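Side-chain contacts in pyruvate kinase 1 (Trypanosoma brucei brucei, PDB 4KCT), which catalyses phosphoryl transfer from phosphoenolpyruvate to ADP, giving pyruvate and ATP, and also has an intrinsic oxaloacetate decarboxylase activity: residues A[63-66]-A[67-71]; A[198-201]-A[202-206]; A[215-218]-A[219-223]; A[423-426]-A[427-430]. All coordinates share one frame; numbering follows the deposited sequence.

Contact 1 of 4, residues A[63-66]-A[67-71]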
ATOM      1  N   THR A  63     -43.522   8.662  31.894  1.00 22.04           N
ATOM      2  CA  THR A  63     -42.957   7.882  33.005  1.00 23.97           C
ATOM      3  C   THR A  63     -41.501   7.467  32.710  1.00 22.55           C
ATOM      4  O   THR A  63     -40.622   7.571  33.577  1.00 22.47           O
ATOM      5  CB  THR A  63     -43.841   6.651  33.323  1.00 26.17           C
ATOM      6  OG1 THR A  63     -45.147   7.102  33.705  1.00 26.95           O
ATOM      7  CG2 THR A  63     -43.262   5.818  34.465  1.00 26.17           C
ATOM      8  N   THR A  64     -41.255   6.988  31.492  1.00 22.86           N
ATOM      9  CA  THR A  64     -39.898   6.620  31.085  1.00 22.20           C
ATOM     10  C   THR A  64     -38.959   7.815  31.181  1.00 19.88           C
ATOM     11  O   THR A  64     -37.919   7.744  31.811  1.00 23.33           O
ATOM     12  CB  THR A  64     -39.869   6.054  29.643  1.00 20.56           C
ATOM     13  OG1 THR A  64     -40.718   4.894  29.571  1.00 23.22           O
ATOM     14  CG2 THR A  64     -38.377   5.655  29.227  1.00 17.74           C
ATOM     15  N   ILE A  65     -39.370   8.936  30.608  1.00 21.30           N
ATOM     16  CA  ILE A  65     -38.584  10.145  30.677  1.00 20.86           C
ATOM     17  C   ILE A  65     -38.266  10.524  32.125  1.00 23.51           C
ATOM     18  O   ILE A  65     -37.074  10.720  32.493  1.00 22.06           O
ATOM     19  CB  ILE A  65     -39.285  11.313  29.954  1.00 22.91           C
ATOM     20  CG1 ILE A  65     -39.216  11.088  28.440  1.00 21.12           C
ATOM     21  CG2 ILE A  65     -38.622  12.659  30.328  1.00 22.00           C
ATOM     22  CD1 ILE A  65     -40.079  12.045  27.649  1.00 24.37           C
ATOM     23  N   ASN A  66     -39.297  10.568  32.972  1.00 21.18           N
ATOM     24  CA  ASN A  66     -39.085  10.962  34.362  1.00 22.12           C
ATOM     25  C   ASN A  66     -38.182   9.987  35.091  1.00 23.83           C
ATOM     26  O   ASN A  66     -37.322  10.392  35.902  1.00 23.02           O
ATOM     27  CB  ASN A  66     -40.423  11.099  35.110  1.00 24.54           C
ATOM     28  CG  ASN A  66     -41.273  12.237  34.573  1.00 26.99           C
ATOM     29  OD1 ASN A  66     -40.795  13.079  33.813  1.00 28.02           O
ATOM     30  ND2 ASN A  66     -42.551  12.218  34.901  1.00 28.12           N
ATOM     31  N   ASN A  67     -38.414   8.700  34.867  1.00 21.86           N
ATOM     32  CA  ASN A  67     -37.644   7.678  35.557  1.00 21.88           C
ATOM     33  C   ASN A  67     -36.185   7.647  35.100  1.00 21.92           C
ATOM     34  O   ASN A  67     -35.278   7.411  35.916  1.00 22.33           O
ATOM     35  CB  ASN A  67     -38.307   6.286  35.424  1.00 21.28           C
ATOM     36  CG  ASN A  67     -39.583   6.173  36.251  1.00 25.24           C
ATOM     37  OD1 ASN A  67     -39.969   7.123  36.883  1.00 25.40           O
ATOM     38  ND2 ASN A  67     -40.270   5.036  36.175  1.00 24.03           N
ATOM     39  N   VAL A  68     -35.959   7.869  33.802  1.00 20.99           N
ATOM     40  CA  VAL A  68     -34.585   7.881  33.254  1.00 21.18           C
ATOM     41  C   VAL A  68     -33.812   9.037  33.887  1.00 23.41           C
ATOM     42  O   VAL A  68     -32.709   8.851  34.407  1.00 21.29           O
ATOM     43  CB  VAL A  68     -34.560   8.052  31.713  1.00 20.67           C
ATOM     44  CG1 VAL A  68     -33.154   8.440  31.240  1.00 19.93           C
ATOM     45  CG2 VAL A  68     -35.008   6.767  31.015  1.00 19.65           C
ATOM     46  N   ARG A  69     -34.451  10.205  33.971  1.00 21.55           N
ATOM     47  CA  ARG A  69     -33.800  11.362  34.582  1.00 22.17           C
ATOM     48  C   ARG A  69     -33.523  11.197  36.088  1.00 23.26           C
ATOM     49  O   ARG A  69     -32.431  11.515  36.563  1.00 23.37           O
ATOM     50  CB  ARG A  69     -34.587  12.635  34.290  1.00 23.45           C
ATOM     51  CG  ARG A  69     -34.458  13.039  32.837  1.00 25.59           C
ATOM     52  CD  ARG A  69     -35.472  14.085  32.434  1.00 24.10           C
ATOM     53  NE  ARG A  69     -35.237  14.476  31.055  1.00 22.22           N
ATOM     54  CZ  ARG A  69     -36.070  15.214  30.335  1.00 22.42           C
ATOM     55  NH1 ARG A  69     -37.227  15.612  30.862  1.00 20.77           N
ATOM     56  NH2 ARG A  69     -35.783  15.487  29.061  1.00 22.11           N
ATOM     57  N   ALA A  70     -34.467  10.606  36.804  1.00 22.41           N
ATOM     58  CA  ALA A  70     -34.255  10.315  38.236  1.00 23.53           C
ATOM     59  C   ALA A  70     -33.133   9.274  38.454  1.00 23.31           C
ATOM     60  O   ALA A  70     -32.287   9.437  39.325  1.00 22.44           O
ATOM     61  CB  ALA A  70     -35.543   9.840  38.868  1.00 25.62           C
ATOM     62  N   ALA A  71     -33.128   8.218  37.650  1.00 21.19           N
ATOM     63  CA  ALA A  71     -32.086   7.206  37.740  1.00 22.04           C
ATOM     64  C   ALA A  71     -30.709   7.813  37.400  1.00 21.69           C
ATOM     65  O   ALA A  71     -29.716   7.592  38.117  1.00 21.98           O
ATOM     66  CB  ALA A  71     -32.403   6.030  36.809  1.00 21.95           C
TER
HETATM   67  O   HOH W   1     -38.607  15.135  33.385  1.00 32.50           O

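Contact 2 of 4, residues A[198-201]-A[202-206]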
ATOM      1  N   LEU A 198     -43.705  14.236  18.127  1.00 20.74           N
ATOM      2  CA  LEU A 198     -42.541  15.135  18.069  1.00 21.87           C
ATOM      3  C   LEU A 198     -42.746  16.392  18.908  1.00 26.94           C
ATOM      4  O   LEU A 198     -41.852  16.818  19.648  1.00 24.28           O
ATOM      5  CB  LEU A 198     -42.225  15.509  16.633  1.00 23.90           C
ATOM      6  CG  LEU A 198     -41.780  14.329  15.740  1.00 26.71           C
ATOM      7  CD1 LEU A 198     -41.676  14.771  14.291  1.00 27.96           C
ATOM      8  CD2 LEU A 198     -40.442  13.743  16.213  1.00 27.28           C
ATOM      9  N   GLU A 199     -43.968  16.917  18.882  1.00 24.91           N
ATOM     10  CA  GLU A 199     -44.331  18.008  19.767  1.00 24.64           C
ATOM     11  C   GLU A 199     -44.101  17.633  21.229  1.00 22.99           C
ATOM     12  O   GLU A 199     -43.597  18.430  21.995  1.00 27.52           O
ATOM     13  CB  GLU A 199     -45.794  18.412  19.530  1.00 26.82           C
ATOM     14  CG  GLU A 199     -46.429  19.186  20.682  1.00 35.12           C
ATOM     15  CD  GLU A 199     -47.846  19.658  20.345  1.00 46.58           C
ATOM     16  OE1 GLU A 199     -47.994  20.828  19.920  1.00 41.23           O
ATOM     17  OE2 GLU A 199     -48.800  18.837  20.441  1.00 39.75           O
ATOM     18  N   PHE A 200     -44.526  16.435  21.615  1.00 23.37           N
ATOM     19  CA  PHE A 200     -44.276  15.915  22.976  1.00 26.06           C
ATOM     20  C   PHE A 200     -42.757  15.809  23.241  1.00 22.96           C
ATOM     21  O   PHE A 200     -42.255  16.330  24.235  1.00 22.55           O
ATOM     22  CB  PHE A 200     -44.956  14.547  23.133  1.00 24.09           C
ATOM     23  CG  PHE A 200     -44.601  13.822  24.404  1.00 25.25           C
ATOM     24  CD1 PHE A 200     -45.368  13.996  25.557  1.00 27.66           C
ATOM     25  CD2 PHE A 200     -43.549  12.920  24.431  1.00 25.41           C
ATOM     26  CE1 PHE A 200     -45.064  13.305  26.728  1.00 26.86           C
ATOM     27  CE2 PHE A 200     -43.232  12.221  25.595  1.00 28.75           C
ATOM     28  CZ  PHE A 200     -43.999  12.402  26.738  1.00 28.12           C
ATOM     29  N   GLY A 201     -42.019  15.247  22.293  1.00 23.42           N
ATOM     30  CA  GLY A 201     -40.565  15.123  22.460  1.00 21.97           C
ATOM     31  C   GLY A 201     -39.877  16.472  22.651  1.00 23.66           C
ATOM     32  O   GLY A 201     -38.975  16.620  23.488  1.00 21.77           O
ATOM     33  N   VAL A 202     -40.280  17.462  21.865  1.00 23.34           N
ATOM     34  CA  VAL A 202     -39.684  18.804  21.987  1.00 22.40           C
ATOM     35  C   VAL A 202     -40.031  19.416  23.346  1.00 23.51           C
ATOM     36  O   VAL A 202     -39.159  19.927  24.032  1.00 22.76           O
ATOM     37  CB  VAL A 202     -40.148  19.742  20.845  1.00 23.68           C
ATOM     38  CG1 VAL A 202     -39.664  21.180  21.082  1.00 25.47           C
ATOM     39  CG2 VAL A 202     -39.618  19.236  19.509  1.00 25.21           C
ATOM     40  N   ALA A 203     -41.303  19.313  23.747  1.00 26.70           N
ATOM     41  CA  ALA A 203     -41.752  19.876  25.020  1.00 23.96           C
ATOM     42  C   ALA A 203     -41.034  19.218  26.201  1.00 27.52           C
ATOM     43  O   ALA A 203     -40.713  19.886  27.180  1.00 22.84           O
ATOM     44  CB  ALA A 203     -43.262  19.722  25.171  1.00 28.15           C
ATOM     45  N   GLN A 204     -40.774  17.912  26.106  1.00 21.14           N
ATOM     46  CA  GLN A 204     -40.167  17.182  27.229  1.00 23.34           C
ATOM     47  C   GLN A 204     -38.641  17.171  27.171  1.00 23.91           C
ATOM     48  O   GLN A 204     -37.979  16.608  28.053  1.00 26.05           O
ATOM     49  CB  GLN A 204     -40.701  15.739  27.309  1.00 24.31           C
ATOM     50  CG  GLN A 204     -42.191  15.638  27.607  1.00 24.15           C
ATOM     51  CD  GLN A 204     -42.623  16.553  28.720  1.00 30.34           C
ATOM     52  OE1 GLN A 204     -42.017  16.572  29.787  1.00 38.25           O
ATOM     53  NE2 GLN A 204     -43.678  17.321  28.482  1.00 34.27           N
ATOM     54  N   GLY A 205     -38.086  17.752  26.114  1.00 21.45           N
ATOM     55  CA  GLY A 205     -36.642  17.933  26.026  1.00 22.21           C
ATOM     56  C   GLY A 205     -35.876  16.645  25.681  1.00 21.83           C
ATOM     57  O   GLY A 205     -34.805  16.391  26.244  1.00 22.06           O
ATOM     58  N   VAL A 206     -36.361  15.872  24.709  1.00 20.05           N
ATOM     59  CA  VAL A 206     -35.595  14.670  24.278  1.00 19.92           C
ATOM     60  C   VAL A 206     -34.348  15.104  23.514  1.00 19.01           C
ATOM     61  O   VAL A 206     -34.284  16.205  22.990  1.00 19.02           O
ATOM     62  CB  VAL A 206     -36.428  13.662  23.432  1.00 20.73           C
ATOM     63  CG1 VAL A 206     -37.700  13.240  24.187  1.00 24.00           C
ATOM     64  CG2 VAL A 206     -36.780  14.249  22.073  1.00 20.48           C
TER

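Contact 3 of 4, residues A[215-218]-A[219-223]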
ATOM      1  N   ARG A 215     -36.817   7.958   3.458  1.00 19.14           N
ATOM      2  CA  ARG A 215     -36.599   7.503   2.100  0.50 19.97           C
ATOM      3  C   ARG A 215     -35.762   8.476   1.288  1.00 21.06           C
ATOM      4  O   ARG A 215     -35.134   8.078   0.308  1.00 21.68           O
ATOM      5  CB  ARG A 215     -37.924   7.184   1.410  0.50 21.14           C
ATOM      6  CG  ARG A 215     -38.658   6.001   2.038  0.50 22.22           C
ATOM      7  CD  ARG A 215     -40.166   6.236   2.088  0.50 30.75           C
ATOM      8  NE  ARG A 215     -40.612   6.939   3.302  0.50 29.08           N
ATOM      9  CZ  ARG A 215     -41.704   7.703   3.355  0.50 28.84           C
ATOM     10  NH1 ARG A 215     -42.084   8.277   4.498  0.50 23.69           N
ATOM     11  NH2 ARG A 215     -42.444   7.852   2.268  0.50 29.37           N
ATOM     12  N   THR A 216     -35.775   9.758   1.683  1.00 19.19           N
ATOM     13  CA  THR A 216     -35.088  10.827   0.932  1.00 20.56           C
ATOM     14  C   THR A 216     -34.547  11.862   1.904  1.00 18.80           C
ATOM     15  O   THR A 216     -35.056  12.007   3.027  1.00 18.71           O
ATOM     16  CB  THR A 216     -36.061  11.588  -0.026  1.00 21.97           C
ATOM     17  OG1 THR A 216     -37.056  12.247   0.756  1.00 21.62           O
ATOM     18  CG2 THR A 216     -36.749  10.639  -1.010  1.00 22.58           C
ATOM     19  N   ALA A 217     -33.645  12.705   1.403  1.00 19.49           N
ATOM     20  CA  ALA A 217     -33.187  13.870   2.146  1.00 19.01           C
ATOM     21  C   ALA A 217     -34.329  14.852   2.423  1.00 20.70           C
ATOM     22  O   ALA A 217     -34.338  15.516   3.455  1.00 21.00           O
ATOM     23  CB  ALA A 217     -32.054  14.574   1.401  1.00 21.14           C
ATOM     24  N   GLU A 218     -35.269  14.981   1.489  1.00 21.65           N
ATOM     25  CA  GLU A 218     -36.389  15.911   1.703  1.00 23.64           C
ATOM     26  C   GLU A 218     -37.230  15.495   2.920  1.00 24.47           C
ATOM     27  O   GLU A 218     -37.648  16.332   3.731  1.00 21.88           O
ATOM     28  CB  GLU A 218     -37.259  16.025   0.445  1.00 28.44           C
ATOM     29  CG  GLU A 218     -38.327  17.110   0.532  1.00 42.43           C
ATOM     30  CD  GLU A 218     -37.773  18.482   0.944  1.00 57.62           C
ATOM     31  OE1 GLU A 218     -38.453  19.184   1.727  1.00 65.04           O
ATOM     32  OE2 GLU A 218     -36.656  18.857   0.498  1.00 58.17           O
ATOM     33  N   GLN A 219     -37.399  14.193   3.104  1.00 22.02           N
ATOM     34  CA  GLN A 219     -38.068  13.708   4.302  1.00 22.76           C
ATOM     35  C   GLN A 219     -37.347  14.082   5.599  1.00 19.88           C
ATOM     36  O   GLN A 219     -37.999  14.391   6.610  1.00 20.59           O
ATOM     37  CB  GLN A 219     -38.246  12.207   4.228  1.00 24.76           C
ATOM     38  CG  GLN A 219     -39.162  11.779   3.117  1.00 28.73           C
ATOM     39  CD  GLN A 219     -39.813  10.467   3.416  1.00 33.17           C
ATOM     40  OE1 GLN A 219     -39.172   9.552   3.930  1.00 27.74           O
ATOM     41  NE2 GLN A 219     -41.120  10.388   3.180  1.00 31.47           N
ATOM     42  N   VAL A 220     -36.018  13.984   5.613  1.00 18.89           N
ATOM     43  CA  VAL A 220     -35.263  14.458   6.791  1.00 19.09           C
ATOM     44  C   VAL A 220     -35.573  15.929   7.094  1.00 20.21           C
ATOM     45  O   VAL A 220     -35.833  16.296   8.244  1.00 21.10           O
ATOM     46  CB  VAL A 220     -33.741  14.287   6.618  1.00 20.18           C
ATOM     47  CG1 VAL A 220     -33.025  14.711   7.886  1.00 17.87           C
ATOM     48  CG2 VAL A 220     -33.396  12.829   6.272  1.00 19.94           C
ATOM     49  N   ARG A 221     -35.522  16.764   6.054  1.00 20.27           N
ATOM     50  CA  ARG A 221     -35.871  18.180   6.157  1.00 24.74           C
ATOM     51  C   ARG A 221     -37.287  18.442   6.660  1.00 23.15           C
ATOM     52  O   ARG A 221     -37.497  19.338   7.485  1.00 22.23           O
ATOM     53  CB  ARG A 221     -35.621  18.913   4.817  1.00 25.51           C
ATOM     54  CG  ARG A 221     -34.129  19.088   4.510  1.00 30.74           C
ATOM     55  CD  ARG A 221     -33.883  20.022   3.331  1.00 32.89           C
ATOM     56  NE  ARG A 221     -34.203  19.386   2.052  1.00 39.12           N
ATOM     57  CZ  ARG A 221     -33.370  18.587   1.378  1.00 40.22           C
ATOM     58  NH1 ARG A 221     -33.748  18.070   0.222  1.00 38.32           N
ATOM     59  NH2 ARG A 221     -32.145  18.322   1.855  1.00 36.57           N
ATOM     60  N   GLU A 222     -38.225  17.570   6.282  1.00 22.62           N
ATOM     61  CA  GLU A 222     -39.586  17.656   6.806  1.00 23.69           C
ATOM     62  C   GLU A 222     -39.686  17.313   8.271  1.00 24.48           C
ATOM     63  O   GLU A 222     -40.415  17.979   9.008  1.00 20.59           O
ATOM     64  CB  GLU A 222     -40.561  16.809   5.982  1.00 25.95           C
ATOM     65  CG  GLU A 222     -40.897  17.471   4.656  1.00 38.43           C
ATOM     66  CD  GLU A 222     -41.396  16.498   3.600  1.00 51.63           C
ATOM     67  OE1 GLU A 222     -41.663  15.318   3.930  1.00 53.75           O
ATOM     68  OE2 GLU A 222     -41.531  16.924   2.431  1.00 60.27           O
ATOM     69  N   VAL A 223     -38.924  16.306   8.719  1.00 18.85           N
ATOM     70  CA  VAL A 223     -38.830  16.046  10.153  1.00 19.94           C
ATOM     71  C   VAL A 223     -38.225  17.240  10.890  1.00 20.61           C
ATOM     72  O   VAL A 223     -38.714  17.647  11.964  1.00 21.93           O
ATOM     73  CB  VAL A 223     -38.018  14.761  10.459  1.00 19.96           C
ATOM     74  CG1 VAL A 223     -37.780  14.622  11.978  1.00 18.61           C
ATOM     75  CG2 VAL A 223     -38.776  13.548   9.917  1.00 18.08           C
TER

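Contact 4 of 4, residues A[423-426]-A[427-430]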
ATOM      1  N   THR A 423     -17.784  20.076  28.146  1.00 20.14           N
ATOM      2  CA  THR A 423     -18.793  20.828  27.455  1.00 19.84           C
ATOM      3  C   THR A 423     -19.503  21.789  28.403  1.00 20.77           C
ATOM      4  O   THR A 423     -19.586  21.547  29.604  1.00 20.87           O
ATOM      5  CB  THR A 423     -19.827  19.886  26.762  1.00 21.71           C
ATOM      6  OG1 THR A 423     -20.752  20.670  26.011  1.00 23.85           O
ATOM      7  CG2 THR A 423     -20.586  19.058  27.792  1.00 19.97           C
ATOM      8  N   THR A 424     -20.072  22.846  27.849  1.00 21.32           N
ATOM      9  CA  THR A 424     -20.846  23.800  28.648  1.00 21.17           C
ATOM     10  C   THR A 424     -22.358  23.558  28.538  1.00 22.20           C
ATOM     11  O   THR A 424     -23.152  24.349  29.056  1.00 22.16           O
ATOM     12  CB  THR A 424     -20.561  25.235  28.175  1.00 21.59           C
ATOM     13  OG1 THR A 424     -20.747  25.292  26.759  1.00 22.55           O
ATOM     14  CG2 THR A 424     -19.116  25.616  28.491  1.00 23.96           C
ATOM     15  N   ARG A 425     -22.758  22.487  27.852  1.00 21.31           N
ATOM     16  CA  ARG A 425     -24.176  22.160  27.704  1.00 23.21           C
ATOM     17  C   ARG A 425     -24.500  20.741  28.137  1.00 22.58           C
ATOM     18  O   ARG A 425     -23.947  19.778  27.607  1.00 20.88           O
ATOM     19  CB  ARG A 425     -24.631  22.358  26.264  1.00 24.15           C
ATOM     20  CG  ARG A 425     -24.580  23.793  25.792  1.00 27.53           C
ATOM     21  CD  ARG A 425     -25.041  23.908  24.351  1.00 30.11           C
ATOM     22  NE  ARG A 425     -24.333  24.994  23.689  1.00 46.76           N
ATOM     23  CZ  ARG A 425     -24.293  25.184  22.374  1.00 49.79           C
ATOM     24  NH1 ARG A 425     -25.006  24.412  21.552  1.00 45.11           N
ATOM     25  NH2 ARG A 425     -23.558  26.166  21.884  1.00 50.20           N
ATOM     26  N   LEU A 426     -25.451  20.604  29.058  1.00 21.10           N
ATOM     27  CA  LEU A 426     -25.898  19.275  29.473  1.00 22.52           C
ATOM     28  C   LEU A 426     -26.474  18.466  28.316  1.00 20.84           C
ATOM     29  O   LEU A 426     -26.280  17.258  28.235  1.00 19.07           O
ATOM     30  CB  LEU A 426     -26.927  19.380  30.603  1.00 23.24           C
ATOM     31  CG  LEU A 426     -26.340  19.854  31.947  1.00 24.57           C
ATOM     32  CD1 LEU A 426     -27.461  20.298  32.896  1.00 28.38           C
ATOM     33  CD2 LEU A 426     -25.517  18.731  32.568  1.00 24.52           C
ATOM     34  N   GLN A 427     -27.179  19.123  27.407  1.00 18.90           N
ATOM     35  CA  GLN A 427     -27.711  18.376  26.287  1.00 20.19           C
ATOM     36  C   GLN A 427     -26.584  17.824  25.405  1.00 20.05           C
ATOM     37  O   GLN A 427     -26.734  16.766  24.792  1.00 18.65           O
ATOM     38  CB  GLN A 427     -28.648  19.214  25.448  1.00 20.85           C
ATOM     39  CG  GLN A 427     -29.214  18.421  24.277  1.00 23.75           C
ATOM     40  CD  GLN A 427     -30.574  18.925  23.830  1.00 28.75           C
ATOM     41  OE1 GLN A 427     -30.668  19.940  23.172  1.00 32.59           O
ATOM     42  NE2 GLN A 427     -31.627  18.175  24.148  1.00 34.51           N
ATOM     43  N   THR A 428     -25.459  18.544  25.329  1.00 18.85           N
ATOM     44  CA  THR A 428     -24.322  18.018  24.583  1.00 18.23           C
ATOM     45  C   THR A 428     -23.730  16.764  25.209  1.00 19.51           C
ATOM     46  O   THR A 428     -23.445  15.793  24.493  1.00 18.59           O
ATOM     47  CB  THR A 428     -23.255  19.091  24.320  1.00 19.70           C
ATOM     48  OG1 THR A 428     -23.811  20.070  23.424  1.00 19.93           O
ATOM     49  CG2 THR A 428     -21.999  18.467  23.660  1.00 18.09           C
ATOM     50  N   CYS A 429     -23.649  16.727  26.547  1.00 18.83           N
ATOM     51  CA  CYS A 429     -23.270  15.489  27.260  1.00 19.80           C
ATOM     52  C   CYS A 429     -24.164  14.334  26.857  1.00 20.51           C
ATOM     53  O   CYS A 429     -23.688  13.228  26.602  1.00 19.42           O
ATOM     54  CB  CYS A 429     -23.361  15.678  28.788  1.00 22.26           C
ATOM     55  SG  CYS A 429     -22.273  16.941  29.455  1.00 28.03           S
ATOM     56  N   ARG A 430     -25.472  14.595  26.779  1.00 17.40           N
ATOM     57  CA  ARG A 430     -26.413  13.522  26.511  1.00 17.70           C
ATOM     58  C   ARG A 430     -26.310  13.085  25.058  1.00 17.62           C
ATOM     59  O   ARG A 430     -26.434  11.877  24.732  1.00 16.91           O
ATOM     60  CB  ARG A 430     -27.842  13.964  26.845  1.00 16.06           C
ATOM     61  CG  ARG A 430     -28.075  14.148  28.342  1.00 17.52           C
ATOM     62  CD  ARG A 430     -29.557  14.366  28.662  1.00 18.60           C
ATOM     63  NE  ARG A 430     -30.068  15.629  28.107  1.00 17.67           N
ATOM     64  CZ  ARG A 430     -30.052  16.789  28.750  1.00 19.86           C
ATOM     65  NH1 ARG A 430     -29.471  16.887  29.944  1.00 20.23           N
ATOM     66  NH2 ARG A 430     -30.664  17.845  28.229  1.00 19.90           N
TER

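Contact 1 of 4, residues A[63-66]-A[67-71]
R69 runs along I65, one helical turn earlier, the two side chains heading in the same direction. CB and CG of R69 rest on the backbone oxygen of I65, with CG 3.5 Å from I65 O, the same oxygen that accepts the bond from R69 N. From there the chain runs extended to NE. R69 CD passes I65 CG2 at 4.0 Å, and the guanidinium then slides under that methyl, which sits 3.3 Å above its plane and off towards the rim, nearest to NH1. The methyl can reach this face because chi1 of -72° leaves I65 CG2 anti to the backbone N. All of this belongs to helix 58-75, the connection between strands 46-52 and 80-84 in one beta-alpha-beta unit of the TIM barrel. At the tip, R69 NH1 donates to a water lying in the guanidinium plane, 2.9 Å away, and that water donates to N66 OD1 at 3.0 Å. N66 OD1 also accepts from Q62, and R69 NH2 bonds to the backbone oxygen of Q204. On another side of the helix, T63 CG2 packs against N67 ND2 at 3.5 Å, an amide nitrogen that donates to Q33 O.

Contact 2 of 4, residues A[198-201]-A[202-206]
V202 N donates to L198 O at 2.8 Å, the shortest polar bond of this last part of the helix. At its end, G201 O receives the backbone N-H of V206 in an almost straight bond, 3.0 Å between G201 O and V206 N with an angle of 177° at the hydrogen. G205 N donates to V202 O at 3.2 Å. G205, with a positive phi, turns the chain out of the helix and brings V206 back over the last turn. There the valine methyls close on the backbone of G201: V206 CG1 lies 3.8 Å from G201 CA, and V206 CG2 is 3.5 Å from G201 O.

On a different side, Q204 reaches across F200 in a CH-pi contact. Q204 CG stands 3.9 Å from the centroid of the F200 ring, 15° off its normal, so the methylene lies over the face. F200 presents that face because its CG is anti to the backbone N (chi1 171°), whereas the bend of Q204 at chi2 carries the amide onward, its plane tilted to the ring. The Q204 amide oxygen has a weak bond from Q62. I65 packs on both side chains and H58 meets the F200 ring, so helix 58-75 covers this patch, while L198 and V202 pack against helix 217-227. The glycine exit and the inward-turned V206 form a Schellman motif, here ending a barrel helix just before strand 208-211 of the TIM barrel.

Contact 3 of 4, residues A[215-218]-A[219-223]
E218 OE2 is gripped side-on by R221, whose NE and NH1 both lie 3.0 Å from E218 OE2. The oxygen sits at the edge of the guanidinium, near its plane, but the two nitrogens come from one face of the carboxylate, NE well above its plane and NH1 less so on the anti side. The arginine comes across the glutamate nearly perpendicularly. The bend of R221 at chi3 (-74°) folds its guanidinium back over A217 O, which lies 3.8 Å above the guanidinium centre. E218 OE1 meanwhile stands 3.9 Å from E222 OE2; this proximity of like charges is probably eased by the arginine.

The first turn is held by T216, whose OG1 accepts from Q219 N at 3.1 Å. T216 places OG1 between its backbone N and carbonyl carbon (chi1 64°), where it faces the N-H of Q219 in the first turn. The amide of Q219 goes past the cap to the preceding residue: Q219 OE1 accepts from R215 N at 2.9 Å. The Q219 amide also stands nearly perpendicular over the R215 guanidinium, but the very short approach of their nitrogens leaves that detail doubtful, and R215 has two deposited conformers. Further out, in the conformer given, the R215 guanidinium donates to the carbonyls of L187, P188 and F213, and V220 packs on I236 of strand 235-240. The arrangement is an N-cap with a salt bridge on the first turn, opening helix 217-227 after strand 208-211, a beta-alpha step of the TIM barrel on the side where its active site lies.

Contact 4 of 4, residues A[423-426]-A[427-430]
An ST turn carries the chain from strand 419-423 into the N-terminus of helix 426-431, in the alpha/beta domain that binds the fructose bisphosphate. T423 OG1 accepts from R425 N at 3.3 Å, and the same hydroxyl lies against T428, 3.4 Å from T428 CB. With OG1 anti to the backbone N (chi1 -176°), T423 turns CG2 towards the helix, where it meets C429 SG at 3.2 Å, a tight packing contact for a methyl and a sulfur. R425 occupies the N-cap position; its carbonyl oxygen accepts from C429 N at 3.2 Å in the carbonyl plane, and weakly from T428 N. Its side chain leads away from the helix, and comes within about 6 Å of the bound sugar phosphate. S401 and N402 anchor the turn through their backbone oxygens, reached by the hydroxyls of T423 and T428 respectively. D207, from the barrel domain, accepts from Q427 NE2 and forms a salt bridge with R430 NE. Bent at chi3, R430 lays its guanidinium beneath the L426 backbone: L426 O stands 3.6 Å above the plane towards its rim, and R430 NH1 lies 3.6 Å from L426 CB.

Overall arrangement
From the N terminus the four contacts follow in series, neither nested nor crossed, and each is local to one continuous stretch of eight or nine residues, so none closes a long loop. Contact 1 lies midway along helix 58-75, contact 2 ends helix 192-204 and contact 3 begins helix 217-227, all in the barrel domain, with strand 208-211 running between contacts 2 and 3. Contacts 1 and 2 touch directly, binding two outer barrel helices together, whereas contacts 2 and 3 come no nearer than about 5 Å between nearest atoms. Contact 4 starts a helix of the alpha/beta domain; Q427 meets the backbone of V206 from contact 2, so the two domains abut there.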